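PDB 5A07: probable mannosyltransferase KTR4 from Saccharomyces cerevisiae, which belongs to the glycolipid 2-alpha-mannosyltransferase family and has a GT-A type fold that holds GDP and a manganese ion. Local coordinates for residues Gly101-Thr106 with Asp244-Met249; Asn261-Pro266 with Ser313-Trp318. One frame throughout, in Å; residues are numbered along the deposited sequence.

Contact 1 of 2, residues Gly101-Thr106 with Asp244-Met249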
ATOM      1  N   GLY B 101      -0.636  13.068 -19.323  1.00 22.42           N
ATOM      2  CA  GLY B 101      -0.264  14.112 -18.377  1.00 21.78           C
ATOM      3  C   GLY B 101      -1.448  14.821 -17.818  1.00 25.34           C
ATOM      4  O   GLY B 101      -1.264  15.713 -16.991  1.00 25.88           O
ATOM      5  N   LYS B 102      -2.659  14.476 -18.238  1.00 23.27           N
ATOM      6  CA  LYS B 102      -3.812  15.325 -17.908  1.00 25.37           C
ATOM      7  C   LYS B 102      -4.616  14.838 -16.770  1.00 28.50           C
ATOM      8  O   LYS B 102      -5.567  15.502 -16.415  1.00 28.37           O
ATOM      9  CB  LYS B 102      -4.795  15.476 -19.084  1.00 29.74           C
ATOM     10  CG  LYS B 102      -4.181  15.921 -20.397  1.00 33.14           C
ATOM     11  CD  LYS B 102      -3.108  16.983 -20.199  1.00 44.30           C
ATOM     12  CE  LYS B 102      -3.729  18.332 -20.106  1.00 51.22           C
ATOM     13  NZ  LYS B 102      -3.992  18.708 -21.516  1.00 63.34           N
ATOM     14  N   ALA B 103      -4.280  13.699 -16.158  1.00 23.28           N
ATOM     15  CA  ALA B 103      -4.987  13.318 -14.987  1.00 22.06           C
ATOM     16  C   ALA B 103      -4.708  14.268 -13.876  1.00 21.39           C
ATOM     17  O   ALA B 103      -3.661  14.945 -13.837  1.00 21.00           O
ATOM     18  CB  ALA B 103      -4.624  11.895 -14.603  1.00 25.99           C
ATOM     19  N   LYS B 104      -5.625  14.361 -12.918  1.00 22.61           N
ATOM     20  CA  LYS B 104      -5.386  15.205 -11.750  1.00 24.33           C
ATOM     21  C   LYS B 104      -4.594  14.420 -10.668  1.00 24.25           C
ATOM     22  O   LYS B 104      -5.153  13.928  -9.689  1.00 22.31           O
ATOM     23  CB  LYS B 104      -6.692  15.692 -11.100  1.00 24.95           C
ATOM     24  CG  LYS B 104      -7.694  16.246 -12.033  1.00 31.02           C
ATOM     25  CD  LYS B 104      -7.370  17.564 -12.547  1.00 42.07           C
ATOM     26  CE  LYS B 104      -8.696  18.321 -12.793  1.00 50.44           C
ATOM     27  NZ  LYS B 104      -8.392  19.310 -13.869  1.00 55.64           N
ATOM     28  N   GLY B 105      -3.286  14.322 -10.890  1.00 20.27           N
ATOM     29  CA  GLY B 105      -2.462  13.444 -10.120  1.00 18.94           C
ATOM     30  C   GLY B 105      -1.136  14.085  -9.804  1.00 17.19           C
ATOM     31  O   GLY B 105      -0.695  15.003 -10.541  1.00 17.57           O
ATOM     32  N   THR B 106      -0.521  13.589  -8.722  1.00 16.96           N
ATOM     33  CA  THR B 106       0.781  14.042  -8.296  1.00 16.58           C
ATOM     34  C   THR B 106       1.552  12.854  -7.767  1.00 17.37           C
ATOM     35  O   THR B 106       0.961  11.907  -7.238  1.00 15.81           O
ATOM     36  CB  THR B 106       0.681  15.140  -7.242  1.00 16.14           C
ATOM     37  OG1 THR B 106       1.946  15.752  -6.984  1.00 16.96           O
ATOM     38  CG2 THR B 106       0.039  14.622  -5.959  1.00 16.99           C
ATOM     39  N   ASP B 244       0.367   6.220 -19.449  1.00 17.74           N
ATOM     40  CA  ASP B 244      -0.020   7.092 -18.308  1.00 16.90           C
ATOM     41  C   ASP B 244      -0.763   6.273 -17.258  1.00 18.69           C
ATOM     42  O   ASP B 244      -1.833   5.745 -17.508  1.00 16.49           O
ATOM     43  CB  ASP B 244      -0.871   8.231 -18.827  1.00 17.82           C
ATOM     44  CG  ASP B 244      -1.185   9.293 -17.786  1.00 17.91           C
ATOM     45  OD1 ASP B 244      -1.521   8.965 -16.623  1.00 18.23           O
ATOM     46  OD2 ASP B 244      -1.065  10.489 -18.116  1.00 19.43           O
ATOM     47  N   VAL B 245      -0.142   6.122 -16.097  1.00 18.08           N
ATOM     48  CA  VAL B 245      -0.614   5.240 -15.062  1.00 17.59           C
ATOM     49  C   VAL B 245      -1.875   5.747 -14.424  1.00 17.22           C
ATOM     50  O   VAL B 245      -2.829   5.005 -14.235  1.00 16.39           O
ATOM     51  CB  VAL B 245       0.498   5.025 -14.000  1.00 17.63           C
ATOM     52  CG1 VAL B 245       0.010   4.308 -12.769  1.00 20.73           C
ATOM     53  CG2 VAL B 245       1.617   4.201 -14.599  1.00 17.28           C
ATOM     54  N   PHE B 246      -1.915   7.033 -14.129  1.00 16.45           N
ATOM     55  CA  PHE B 246      -3.177   7.615 -13.607  1.00 18.60           C
ATOM     56  C   PHE B 246      -4.326   7.488 -14.593  1.00 19.07           C
ATOM     57  O   PHE B 246      -5.459   7.178 -14.197  1.00 21.25           O
ATOM     58  CB  PHE B 246      -3.001   9.074 -13.190  1.00 18.23           C
ATOM     59  CG  PHE B 246      -1.984   9.323 -12.125  1.00 18.48           C
ATOM     60  CD1 PHE B 246      -1.887   8.536 -11.021  1.00 18.46           C
ATOM     61  CD2 PHE B 246      -1.193  10.445 -12.167  1.00 23.04           C
ATOM     62  CE1 PHE B 246      -1.014   8.829 -10.006  1.00 18.60           C
ATOM     63  CE2 PHE B 246      -0.279  10.717 -11.145  1.00 22.44           C
ATOM     64  CZ  PHE B 246      -0.204   9.894 -10.059  1.00 20.71           C
ATOM     65  N   GLN B 247      -4.070   7.704 -15.850  1.00 20.34           N
ATOM     66  CA  GLN B 247      -5.152   7.563 -16.869  1.00 20.38           C
ATOM     67  C   GLN B 247      -5.569   6.103 -17.012  1.00 21.86           C
ATOM     68  O   GLN B 247      -6.727   5.847 -17.266  1.00 19.98           O
ATOM     69  CB  GLN B 247      -4.765   8.163 -18.260  1.00 19.35           C
ATOM     70  CG  GLN B 247      -4.536   9.668 -18.224  1.00 21.30           C
ATOM     71  CD  GLN B 247      -5.805  10.507 -18.033  1.00 23.39           C
ATOM     72  OE1 GLN B 247      -6.724  10.095 -17.390  1.00 28.47           O
ATOM     73  NE2 GLN B 247      -5.822  11.705 -18.619  1.00 23.83           N
ATOM     74  N   PHE B 248      -4.629   5.147 -16.882  1.00 17.69           N
ATOM     75  CA  PHE B 248      -4.989   3.762 -16.854  1.00 18.06           C
ATOM     76  C   PHE B 248      -5.934   3.460 -15.714  1.00 18.15           C
ATOM     77  O   PHE B 248      -6.975   2.791 -15.882  1.00 19.81           O
ATOM     78  CB  PHE B 248      -3.748   2.870 -16.785  1.00 18.68           C
ATOM     79  CG  PHE B 248      -4.050   1.472 -16.422  1.00 18.47           C
ATOM     80  CD1 PHE B 248      -4.426   0.565 -17.388  1.00 19.10           C
ATOM     81  CD2 PHE B 248      -3.993   1.057 -15.081  1.00 18.20           C
ATOM     82  CE1 PHE B 248      -4.782  -0.744 -17.066  1.00 19.97           C
ATOM     83  CE2 PHE B 248      -4.303  -0.267 -14.736  1.00 18.70           C
ATOM     84  CZ  PHE B 248      -4.725  -1.166 -15.727  1.00 20.24           C
ATOM     85  N   MET B 249      -5.640   4.016 -14.554  1.00 18.72           N
ATOM     86  CA  MET B 249      -6.502   3.790 -13.365  1.00 18.91           C
ATOM     87  C   MET B 249      -7.918   4.329 -13.635  1.00 20.95           C
ATOM     88  O   MET B 249      -8.936   3.689 -13.322  1.00 19.86           O
ATOM     89  CB  MET B 249      -5.974   4.514 -12.116  1.00 19.73           C
ATOM     90  CG  MET B 249      -4.565   4.237 -11.635  1.00 23.77           C
ATOM     91  SD  MET B 249      -4.428   2.591 -11.090  1.00 27.48           S
ATOM     92  CE  MET B 249      -5.124   2.766  -9.419  1.00 23.90           C
TER
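Asp-244 meets Gly-101 through one carboxylate oxygen while the other caps a helix. Asp-244 OD2 accepts from Gly-101 N at 2.9 Å, almost straight and nearly in line with the C-O bond. Asp-244 OD1 takes Gln-247 N at 2.9 Å from above the carboxylate plane, which makes Asp-244 the N-cap of helix 245-251. Tyr-136 OH is a second partner of OD2.

Two residues on, Phe-246 turns to the loop. Its CB lies 3.5 Å from Ala-103 CB, and its ring reaches on obliquely to the start of strand 105-110, with CZ 3.7 Å from Thr-106 O. Gly-105 has no side chain, and CD2 and CE2 of the ring come in directly against its CA, CE2 at 3.6 Å. Tyr-136 meets the ring edge-to-face.

Gln-247, its chain bent at chi2 (-71°), lays its amide beside the loop: NE2 is 3.5 Å from Ala-103 N and is hydrogen-bonded to Leu-99 O, while CD packs at 3.9 Å on Ala-103 CB.

The contact is a clear example of a side-chain N-cap doing two jobs, since it also ties down a loop where a helix packs on a parallel strand of the GT-A type sheet.

Contact 2 of 2, residues Asn261-Pro266 with Ser313-Trp318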
ATOM      1  N   ASN B 261       2.750  -7.383  -1.536  1.00 14.14           N
ATOM      2  CA  ASN B 261       1.598  -7.784  -0.692  1.00 16.30           C
ATOM      3  C   ASN B 261       2.171  -8.707   0.369  1.00 15.96           C
ATOM      4  O   ASN B 261       2.674  -9.764   0.047  1.00 20.21           O
ATOM      5  CB  ASN B 261       0.629  -8.507  -1.655  1.00 16.59           C
ATOM      6  CG  ASN B 261      -0.730  -8.754  -1.072  1.00 17.93           C
ATOM      7  OD1 ASN B 261      -0.881  -9.339   0.028  1.00 18.57           O
ATOM      8  ND2 ASN B 261      -1.749  -8.360  -1.833  1.00 17.61           N
ATOM      9  N   LEU B 262       2.104  -8.308   1.628  1.00 18.29           N
ATOM     10  CA  LEU B 262       2.844  -8.906   2.701  1.00 18.50           C
ATOM     11  C   LEU B 262       1.984  -9.206   3.950  1.00 17.65           C
ATOM     12  O   LEU B 262       0.956  -8.605   4.186  1.00 18.61           O
ATOM     13  CB  LEU B 262       3.968  -7.945   3.212  1.00 18.46           C
ATOM     14  CG  LEU B 262       5.004  -7.372   2.232  1.00 22.56           C
ATOM     15  CD1 LEU B 262       6.008  -6.465   2.972  1.00 21.51           C
ATOM     16  CD2 LEU B 262       5.715  -8.499   1.534  1.00 22.80           C
ATOM     17  N   TYR B 263       2.530 -10.058   4.764  1.00 17.30           N
ATOM     18  CA  TYR B 263       2.080 -10.264   6.123  1.00 18.14           C
ATOM     19  C   TYR B 263       2.700  -9.139   6.977  1.00 21.65           C
ATOM     20  O   TYR B 263       3.803  -8.680   6.707  1.00 21.00           O
ATOM     21  CB  TYR B 263       2.498 -11.611   6.653  1.00 18.16           C
ATOM     22  CG  TYR B 263       1.703 -12.737   6.066  1.00 18.29           C
ATOM     23  CD1 TYR B 263       2.033 -13.271   4.810  1.00 18.50           C
ATOM     24  CD2 TYR B 263       0.597 -13.224   6.699  1.00 21.05           C
ATOM     25  CE1 TYR B 263       1.270 -14.305   4.236  1.00 18.90           C
ATOM     26  CE2 TYR B 263      -0.213 -14.248   6.112  1.00 21.80           C
ATOM     27  CZ  TYR B 263       0.152 -14.789   4.881  1.00 20.17           C
ATOM     28  OH  TYR B 263      -0.641 -15.767   4.280  1.00 20.70           O
ATOM     29  N   ASP B 264       2.020  -8.795   8.044  1.00 21.22           N
ATOM     30  CA  ASP B 264       2.536  -7.854   8.974  1.00 26.37           C
ATOM     31  C   ASP B 264       2.978  -8.541  10.277  1.00 30.30           C
ATOM     32  O   ASP B 264       2.690  -9.677  10.538  1.00 27.00           O
ATOM     33  CB  ASP B 264       1.473  -6.798   9.284  1.00 24.30           C
ATOM     34  CG  ASP B 264       2.084  -5.370   9.521  1.00 28.90           C
ATOM     35  OD1 ASP B 264       3.236  -5.249   9.910  1.00 26.49           O
ATOM     36  OD2 ASP B 264       1.404  -4.383   9.338  1.00 27.80           O
ATOM     37  N   SER B 265       3.672  -7.760  11.099  1.00 30.12           N
ATOM     38  CA  SER B 265       4.054  -8.160  12.438  1.00 31.49           C
ATOM     39  C   SER B 265       2.839  -8.071  13.342  1.00 25.47           C
ATOM     40  O   SER B 265       2.300  -6.961  13.606  1.00 25.93           O
ATOM     41  CB  SER B 265       5.181  -7.210  12.907  1.00 36.09           C
ATOM     42  OG  SER B 265       5.353  -7.414  14.279  1.00 40.51           O
ATOM     43  N   PRO B 266       2.303  -9.246  13.779  1.00 26.50           N
ATOM     44  CA  PRO B 266       1.007  -9.221  14.471  1.00 26.26           C
ATOM     45  C   PRO B 266       1.030  -8.386  15.792  1.00 28.90           C
ATOM     46  O   PRO B 266       0.049  -7.818  16.174  1.00 23.29           O
ATOM     47  CB  PRO B 266       0.730 -10.685  14.808  1.00 26.61           C
ATOM     48  CG  PRO B 266       1.732 -11.478  14.062  1.00 28.94           C
ATOM     49  CD  PRO B 266       2.841 -10.600  13.596  1.00 27.38           C
ATOM     50  N   SER B 313      -5.470 -12.343   8.836  1.00 19.67           N
ATOM     51  CA  SER B 313      -4.249 -12.915   8.267  1.00 19.98           C
ATOM     52  C   SER B 313      -3.018 -12.046   8.465  1.00 17.11           C
ATOM     53  O   SER B 313      -1.919 -12.544   8.486  1.00 18.87           O
ATOM     54  CB  SER B 313      -4.469 -13.134   6.739  1.00 22.05           C
ATOM     55  OG  SER B 313      -4.711 -11.853   6.098  1.00 20.04           O
ATOM     56  N   THR B 314      -3.272 -10.763   8.573  1.00 18.77           N
ATOM     57  CA  THR B 314      -2.304  -9.647   8.597  1.00 19.79           C
ATOM     58  C   THR B 314      -1.805  -9.303   7.226  1.00 19.36           C
ATOM     59  O   THR B 314      -0.923  -8.436   7.070  1.00 20.70           O
ATOM     60  CB  THR B 314      -1.164  -9.793   9.614  1.00 21.29           C
ATOM     61  OG1 THR B 314      -0.222 -10.766   9.153  1.00 22.96           O
ATOM     62  CG2 THR B 314      -1.699 -10.204  10.942  1.00 23.68           C
ATOM     63  N   CYS B 315      -2.394  -9.893   6.172  1.00 19.69           N
ATOM     64  CA  CYS B 315      -1.993  -9.496   4.801  1.00 20.53           C
ATOM     65  C   CYS B 315      -2.375  -8.046   4.522  1.00 18.88           C
ATOM     66  O   CYS B 315      -3.432  -7.555   4.928  1.00 18.76           O
ATOM     67  CB  CYS B 315      -2.623 -10.412   3.773  1.00 21.95           C
ATOM     68  SG  CYS B 315      -1.947 -12.078   3.904  1.00 21.24           S
ATOM     69  N   HIS B 316      -1.452  -7.325   3.846  1.00 18.53           N
ATOM     70  CA  HIS B 316      -1.658  -5.962   3.496  1.00 18.11           C
ATOM     71  C   HIS B 316      -0.899  -5.575   2.233  1.00 15.70           C
ATOM     72  O   HIS B 316       0.114  -6.187   1.907  1.00 15.65           O
ATOM     73  CB  HIS B 316      -1.281  -5.052   4.689  1.00 18.72           C
ATOM     74  CG  HIS B 316       0.160  -5.138   5.084  1.00 19.47           C
ATOM     75  ND1 HIS B 316       0.678  -6.155   5.875  1.00 21.53           N
ATOM     76  CD2 HIS B 316       1.201  -4.358   4.754  1.00 19.28           C
ATOM     77  CE1 HIS B 316       1.974  -5.963   6.024  1.00 22.37           C
ATOM     78  NE2 HIS B 316       2.313  -4.873   5.371  1.00 19.61           N
ATOM     79  N   PHE B 317      -1.388  -4.557   1.549  1.00 15.87           N
ATOM     80  CA  PHE B 317      -0.632  -3.962   0.439  1.00 16.47           C
ATOM     81  C   PHE B 317       0.526  -3.222   1.095  1.00 17.00           C
ATOM     82  O   PHE B 317       0.333  -2.538   2.088  1.00 19.52           O
ATOM     83  CB  PHE B 317      -1.482  -3.002  -0.359  1.00 15.96           C
ATOM     84  CG  PHE B 317      -2.795  -3.606  -0.774  1.00 16.18           C
ATOM     85  CD1 PHE B 317      -2.800  -4.663  -1.675  1.00 16.67           C
ATOM     86  CD2 PHE B 317      -3.996  -3.139  -0.267  1.00 17.31           C
ATOM     87  CE1 PHE B 317      -3.994  -5.315  -2.004  1.00 17.93           C
ATOM     88  CE2 PHE B 317      -5.170  -3.743  -0.617  1.00 17.53           C
ATOM     89  CZ  PHE B 317      -5.165  -4.824  -1.481  1.00 16.71           C
ATOM     90  N   TRP B 318       1.705  -3.318   0.492  1.00 17.03           N
ATOM     91  CA  TRP B 318       2.886  -2.695   1.090  1.00 15.79           C
ATOM     92  C   TRP B 318       3.035  -1.282   0.611  1.00 16.13           C
ATOM     93  O   TRP B 318       3.647  -1.005  -0.450  1.00 18.32           O
ATOM     94  CB  TRP B 318       4.108  -3.511   0.744  1.00 16.94           C
ATOM     95  CG  TRP B 318       5.242  -3.328   1.774  1.00 16.29           C
ATOM     96  CD1 TRP B 318       5.116  -3.094   3.098  1.00 17.42           C
ATOM     97  CD2 TRP B 318       6.621  -3.425   1.498  1.00 16.51           C
ATOM     98  NE1 TRP B 318       6.394  -3.052   3.694  1.00 18.32           N
ATOM     99  CE2 TRP B 318       7.317  -3.253   2.715  1.00 18.01           C
ATOM    100  CE3 TRP B 318       7.353  -3.592   0.334  1.00 16.58           C
ATOM    101  CZ2 TRP B 318       8.689  -3.238   2.771  1.00 17.84           C
ATOM    102  CZ3 TRP B 318       8.735  -3.642   0.425  1.00 17.35           C
ATOM    103  CH2 TRP B 318       9.368  -3.486   1.630  1.00 17.47           C
TER
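The antiparallel pairing of the short strand 316-317 with strand 256-262 belongs to the mixed sheet of this GT-A type fold, and the contact is a worked example of such a pairing carried on into the loops beyond. Leu-262 and His-316 are the hydrogen-bonded pair: Leu-262 N gives to His-316 O at 2.9 Å and His-316 N to Leu-262 O at 2.7 Å. Asn-261 and Phe-317 form the non-hydrogen-bonded pair beside it, with Asn-261 ND2 oblique to the Phe-317 ring and OD1 bonded to Trp-295 NE1.

On the face of Leu-262, CD1 sits over the five-membered ring of Trp-318, 3.3 Å from its centroid and only 2° off the normal, a close CH-pi contact. The His-316 imidazole turns toward the preceding loop and Asp-264, CG lying between the backbone N and the carbonyl carbon (chi1 63°). Its ND1 donates in the ring plane to Thr-314 O at 3.0 Å, a straight bond that fixes the ring's rotation. Asp-264 crosses at about a right angle, with CB 3.4 Å from His-316 CE1 and OD2 over one ring face.

Beyond the strand pair, Asp-264 N bonds to Thr-314 OG1 at 3.2 Å and more weakly to Thr-314 O. Cys-315 SG stands over one face of the Tyr-263 ring, 3.7 Å from its centroid, while Ser-313 O and Thr-314 OG1 lie at the ring edge. Ser-313 OG accepts from Cys-315 N in an ST turn and is also hydrogen-bonded to Trp-295 O.

The disulfide from Cys-315 to Cys-417 joins this corner to the chain leading into helix 418-425, which also covers Asn-261 and Tyr-263. Helix 354-365 packs on His-316 and Phe-317, and Trp-318 meets His-381, a ligand of the manganese ion.

Both contacts reach the same mixed sheet, yet their centres are 28 Å apart and their nearest atoms about 11 Å. They follow in series along the chain, helix 245-251 of contact 1 leading on to strand 256-262 of contact 2. Contact 1 is partly buried, about 18 Å from the chain centre, and joins a helix start to a loop and strand by one carboxylate, a glutamine amide beside the loop and modest apolar packing. Contact 2 is buried, about 10 Å from the centre, covers twice the surface and relies on paired backbones, aromatic faces and a cysteine locked in a disulfide. The side chain of Trp-318 is about 6 Å from GDP, that of Thr-106 about 14 Å.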